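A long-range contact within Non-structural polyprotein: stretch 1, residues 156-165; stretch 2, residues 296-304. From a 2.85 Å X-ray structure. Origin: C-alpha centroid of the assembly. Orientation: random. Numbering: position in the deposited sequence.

Stretch 1 (156-165) LVPEYKEKQP
Stretch 2 (296-304) PDCVSSNTE

Four hydrogen bonds join the two stretches, and three of them involve Asn302. Its CA-to-CB bond points toward stretch 1, and with chi1 58° (p) and chi2 -20° the amide meets the backbone twice: ND2 donates to Glu159 O (2.8 Å, 155° at hydrogen), while OD1 accepts from Lys161 N (3.0 Å, 176°). An amide suits this place because it presents donor and acceptor together. Asn302 N completes the set, donating to Lys161 O at 3.2 Å and 142°. Further along, Lys163 N donates to Ser300 O (2.9 Å, 174°).

The last two bonds flank a single beta bridge, Glu162 with Ser301, CA to CA 4.2 Å. The chains run antiparallel: Val157 lies nearest Thr303 (CA-CA 6.5 Å) and Pro165 nearest Cys298 (4.3 Å). Stretch 1 is largely extended (Lys161 phi/psi -135/122, Lys163 -139/163); stretch 2 begins with a type I turn, Pro296 to Val299, and is extended at Ser301 (-157/168).

The two stretches bury 539 Å² between them, with Asn302 the most covered residue (86 Å²) and Pro165 next (73 Å²). Val157 (chi1 m) sets CG2 3.3 Å from Thr303 CG2, methyl against methyl. Tyr160 (chi1 t, chi2 69°) brings OH to 3.4 Å from Ser301 CB, with Thr303 OG1 at its ring edge, 3.5 Å from CE1. Pro165 makes a CA-H...O contact to Val299 O (CA-O 3.4 Å), and its CB lies 3.2 Å from Cys298 O.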

# COMPACT_ATOMS: atom_id res chain seq x y z
N LEU A 156 13.76 4.84 4.94
CA LEU A 156 13.89 4.86 6.39
C LEU A 156 14.92 5.92 6.74
O LEU A 156 15.67 6.38 5.87
CB LEU A 156 14.38 3.51 6.89
CG LEU A 156 13.63 2.26 6.42
CD1 LEU A 156 14.25 1.04 7.07
CD2 LEU A 156 12.15 2.35 6.73
N VAL A 157 14.96 6.33 8.00
CA VAL A 157 15.91 7.35 8.42
C VAL A 157 17.19 6.63 8.77
O VAL A 157 17.17 5.63 9.48
CB VAL A 157 15.41 8.12 9.65
CG1 VAL A 157 14.00 8.64 9.42
CG2 VAL A 157 15.45 7.24 10.88
N PRO A 158 18.33 7.14 8.27
CA PRO A 158 19.60 6.47 8.57
C PRO A 158 19.90 6.43 10.07
O PRO A 158 20.16 5.35 10.62
CB PRO A 158 20.64 7.34 7.85
CG PRO A 158 19.96 8.66 7.60
CD PRO A 158 18.50 8.39 7.50
N GLU A 159 19.77 7.58 10.72
CA GLU A 159 20.13 7.70 12.13
C GLU A 159 19.01 8.36 12.92
O GLU A 159 18.50 9.41 12.55
CB GLU A 159 21.44 8.50 12.29
N TYR A 160 18.62 7.72 14.02
CA TYR A 160 17.56 8.21 14.88
C TYR A 160 18.03 9.47 15.58
O TYR A 160 19.12 9.50 16.16
CB TYR A 160 17.16 7.13 15.90
CG TYR A 160 15.97 7.48 16.77
CD1 TYR A 160 14.69 7.55 16.23
CD2 TYR A 160 16.12 7.70 18.13
CE1 TYR A 160 13.60 7.86 17.02
CE2 TYR A 160 15.02 8.01 18.94
CZ TYR A 160 13.76 8.09 18.37
OH TYR A 160 12.66 8.38 19.15
N LYS A 161 17.23 10.53 15.50
CA LYS A 161 17.50 11.77 16.21
C LYS A 161 16.20 12.24 16.86
O LYS A 161 15.19 12.40 16.18
CB LYS A 161 18.07 12.84 15.27
N GLU A 162 16.21 12.39 18.18
CA GLU A 162 15.06 12.94 18.87
C GLU A 162 15.07 14.47 18.77
O GLU A 162 16.13 15.07 18.61
CB GLU A 162 15.05 12.49 20.33
CG GLU A 162 14.91 10.98 20.45
CD GLU A 162 14.40 10.53 21.80
OE1 GLU A 162 14.26 11.38 22.70
OE2 GLU A 162 14.13 9.31 21.95
N LYS A 163 13.90 15.08 18.87
CA LYS A 163 13.81 16.54 18.82
C LYS A 163 12.79 17.01 19.84
O LYS A 163 11.99 16.22 20.34
CB LYS A 163 13.39 17.00 17.42
N GLN A 164 12.83 18.30 20.16
CA GLN A 164 11.86 18.87 21.08
C GLN A 164 10.62 19.22 20.28
O GLN A 164 10.70 19.99 19.33
CB GLN A 164 12.42 20.13 21.76
CG GLN A 164 13.66 19.89 22.62
CD GLN A 164 13.39 18.95 23.79
OE1 GLN A 164 12.34 19.02 24.42
NE2 GLN A 164 14.36 18.08 24.08
N PRO A 165 9.48 18.65 20.66
CA PRO A 165 8.31 18.86 19.80
C PRO A 165 7.81 20.29 19.92
O PRO A 165 7.90 20.88 20.99
CB PRO A 165 7.27 17.88 20.36
CG PRO A 165 7.65 17.71 21.79
CD PRO A 165 9.15 17.83 21.84
N PRO A 296 4.70 17.21 11.00
CA PRO A 296 4.66 18.59 11.47
C PRO A 296 5.72 18.84 12.51
O PRO A 296 6.46 17.93 12.86
CB PRO A 296 3.26 18.71 12.11
CG PRO A 296 2.67 17.34 12.12
CD PRO A 296 3.71 16.37 11.70
N ASP A 297 5.79 20.08 13.00
CA ASP A 297 6.83 20.49 13.92
C ASP A 297 6.65 19.84 15.30
O ASP A 297 7.57 19.83 16.11
CB ASP A 297 6.83 22.01 14.05
CG ASP A 297 8.13 22.56 14.63
OD1 ASP A 297 9.19 21.93 14.44
OD2 ASP A 297 8.08 23.62 15.30
N CYS A 298 5.48 19.26 15.54
CA CYS A 298 5.15 18.74 16.87
C CYS A 298 5.58 17.30 17.09
O CYS A 298 5.25 16.70 18.12
CB CYS A 298 3.66 18.89 17.16
SG CYS A 298 2.58 17.95 16.07
N VAL A 299 6.30 16.73 16.13
CA VAL A 299 6.85 15.39 16.29
C VAL A 299 8.01 15.41 17.29
O VAL A 299 8.64 16.44 17.49
CB VAL A 299 7.35 14.82 14.95
CG1 VAL A 299 6.20 14.67 13.98
CG2 VAL A 299 8.43 15.71 14.35
N SER A 300 8.23 14.29 17.97
CA SER A 300 9.30 14.17 18.95
C SER A 300 10.54 13.47 18.40
O SER A 300 11.54 13.33 19.09
CB SER A 300 8.79 13.43 20.17
OG SER A 300 7.59 14.02 20.62
N SER A 301 10.47 13.00 17.15
CA SER A 301 11.61 12.32 16.55
C SER A 301 11.53 12.37 15.04
O SER A 301 10.49 12.71 14.47
CB SER A 301 11.66 10.86 17.01
OG SER A 301 10.69 10.08 16.34
N ASN A 302 12.62 12.02 14.39
CA ASN A 302 12.68 12.10 12.94
C ASN A 302 12.02 10.91 12.24
O ASN A 302 11.81 10.94 11.03
CB ASN A 302 14.13 12.27 12.47
CG ASN A 302 15.03 11.14 12.93
OD1 ASN A 302 14.71 10.42 13.88
ND2 ASN A 302 16.18 11.01 12.29
N THR A 303 11.73 9.86 13.00
CA THR A 303 10.99 8.72 12.47
C THR A 303 9.47 8.86 12.61
O THR A 303 8.71 8.12 11.98
CB THR A 303 11.40 7.40 13.14
OG1 THR A 303 11.15 7.48 14.55
CG2 THR A 303 12.87 7.09 12.89
N GLU A 304 9.02 9.80 13.44
CA GLU A 304 7.58 9.99 13.65
C GLU A 304 6.89 10.56 12.41
O GLU A 304 7.38 11.49 11.78
CB GLU A 304 7.32 10.89 14.87
CG GLU A 304 7.38 10.12 16.18
CD GLU A 304 6.93 10.94 17.37
OE1 GLU A 304 6.62 12.13 17.18
OE2 GLU A 304 6.89 10.39 18.50